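Local coordinates for Lip_vut3, C2L (Metagenome, PDB 6NKD), which is a GDSL-family lipase from the goat rumen metagenome that hydrolyses ester bonds in lipids, at the interface of chains A and B. Residues are numbered along the deposited sequence; one frame, centred on the assembly and turned at random. Chains: chain A/B, Lip_vut3, C2L.

The interface of chains A and B. Residues chain A 85-86, 89, 92; chain B 57, 113, 116-117, 120.
Helix 81-94 of chain A lies against helix 103-122 of chain B, with helix 53-59 of chain B touching its earlier part. A:Glu89 is the central side chain. Its CG is anti to the carbonyl carbon (chi1 -55°), and the chain then bends at chi2, laying CG against B:Gly113 O; the bare backbone there lets A:Glu89 CB come within 3.8 Å of B:Gly113 CA. The carboxylate crosses B:Glu120 obliquely, OE1 lying 2.8 Å from OE2 of B:Glu120. Two carboxylates this close would repel unless one carries a proton, but the model may simply be imprecise here. B:Lys117 runs obliquely past, its ammonium NZ 5.2 Å from A:Glu89 OE2, too far for a salt bridge though it may ease the crowded negative charge. B:Glu116, bent at chi2, lays its CG 3.4 Å from the backbone O of A:Glu89 and near OE1. A:Glu92 (chi1 -169°) meets B:Glu120 tip to tip, its CG 3.7 Å from B:Glu120 CD; the like-charged carboxylates stack 27° apart, unbonded. A:Leu85 CB rests 4.1 Å from CD2 of B:Leu57, a light apolar touch. An alanine at A:Glu89 would keep the CB contact but remove CG and the carboxylate, which would probably leave B:Gly113 O and B:Glu116 CG less well packed and loosen the helix fit. The patch, part of a contact without exact two-fold symmetry and possibly only crystal packing, joins outer helices of the two GDSL hydrolase folds; its centre lies about 22 Å from the nucleophile B:Ser11, so it probably does not line chain B's catalytic pocket.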
loop_
_atom_site.group_PDB
_atom_site.type_symbol
_atom_site.label_atom_id
_atom_site.label_comp_id
_atom_site.label_asym_id
_atom_site.label_seq_id
_atom_site.Cartn_x
_atom_site.Cartn_y
_atom_site.Cartn_z
ATOM N N LEU A 85 2.088 22.046 6.487
ATOM C CA LEU A 85 0.793 21.825 5.851
ATOM C C LEU A 85 -0.347 22.093 6.824
ATOM O O LEU A 85 -1.351 22.715 6.457
ATOM C CB LEU A 85 0.708 20.400 5.303
ATOM C CG LEU A 85 1.135 20.168 3.850
ATOM C CD1 LEU A 85 2.594 20.536 3.632
ATOM C CD2 LEU A 85 0.879 18.725 3.436
ATOM N N GLN A 86 -0.212 21.634 8.070
ATOM C CA GLN A 86 -1.242 21.903 9.067
ATOM C C GLN A 86 -1.353 23.394 9.354
ATOM O O GLN A 86 -2.458 23.922 9.517
ATOM C CB GLN A 86 -0.945 21.133 10.355
ATOM C CG GLN A 86 -1.062 19.624 10.231
ATOM C CD GLN A 86 -0.740 18.914 11.532
ATOM O OE1 GLN A 86 -0.353 19.545 12.515
ATOM N NE2 GLN A 86 -0.898 17.596 11.544
ATOM N N GLU A 89 -3.165 25.411 6.583
ATOM C CA GLU A 89 -4.612 25.248 6.643
ATOM C C GLU A 89 -5.213 25.985 7.832
ATOM O O GLU A 89 -6.333 26.496 7.736
ATOM C CB GLU A 89 -4.974 23.763 6.702
ATOM C CG GLU A 89 -4.399 22.936 5.559
ATOM C CD GLU A 89 -4.843 23.426 4.193
ATOM O OE1 GLU A 89 -5.997 23.887 4.069
ATOM O OE2 GLU A 89 -4.037 23.349 3.242
ATOM N N GLU A 92 -5.274 29.586 6.853
ATOM C CA GLU A 92 -6.320 29.866 5.877
ATOM C C GLU A 92 -7.645 30.190 6.555
ATOM O O GLU A 92 -8.446 30.960 6.014
ATOM C CB GLU A 92 -6.488 28.678 4.930
ATOM C CG GLU A 92 -7.358 28.969 3.715
ATOM C CD GLU A 92 -6.605 29.695 2.616
ATOM O OE1 GLU A 92 -7.242 30.089 1.615
ATOM O OE2 GLU A 92 -5.374 29.869 2.749
ATOM N N LEU B 57 -4.213 14.517 3.774
ATOM C CA LEU B 57 -4.068 15.957 3.593
ATOM C C LEU B 57 -3.175 16.278 2.402
ATOM O O LEU B 57 -3.371 17.299 1.733
ATOM C CB LEU B 57 -3.512 16.588 4.869
ATOM C CG LEU B 57 -3.361 18.108 4.886
ATOM C CD1 LEU B 57 -4.697 18.778 4.608
ATOM C CD2 LEU B 57 -2.794 18.569 6.221
ATOM N N GLY B 113 -7.174 20.137 9.375
ATOM C CA GLY B 113 -6.569 20.597 8.138
ATOM C C GLY B 113 -7.173 19.940 6.914
ATOM O O GLY B 113 -7.236 20.552 5.844
ATOM N N GLU B 116 -10.453 21.724 6.154
ATOM C CA GLU B 116 -10.225 23.051 5.594
ATOM C C GLU B 116 -9.835 22.967 4.124
ATOM O O GLU B 116 -10.272 23.793 3.313
ATOM C CB GLU B 116 -9.154 23.787 6.402
ATOM C CG GLU B 116 -8.788 25.163 5.855
ATOM C CD GLU B 116 -9.954 26.138 5.857
ATOM O OE1 GLU B 116 -10.892 25.959 6.663
ATOM O OE2 GLU B 116 -9.931 27.090 5.048
ATOM N N LYS B 117 -9.017 21.976 3.759
ATOM C CA LYS B 117 -8.655 21.803 2.357
ATOM C C LYS B 117 -9.873 21.437 1.518
ATOM O O LYS B 117 -10.000 21.879 0.371
ATOM C CB LYS B 117 -7.568 20.738 2.218
ATOM C CG LYS B 117 -7.019 20.592 0.807
ATOM C CD LYS B 117 -5.573 21.055 0.727
ATOM C CE LYS B 117 -5.083 21.110 -0.710
ATOM N NZ LYS B 117 -5.777 22.167 -1.497
ATOM N N GLU B 120 -11.570 24.642 0.826
ATOM C CA GLU B 120 -10.912 25.423 -0.217
ATOM C C GLU B 120 -11.245 24.886 -1.603
ATOM O O GLU B 120 -11.486 25.664 -2.533
ATOM C CB GLU B 120 -9.400 25.427 -0.001
ATOM C CG GLU B 120 -8.954 26.014 1.324
ATOM C CD GLU B 120 -7.445 26.073 1.447
ATOM O OE1 GLU B 120 -6.762 26.129 0.402
ATOM O OE2 GLU B 120 -6.940 26.057 2.588
#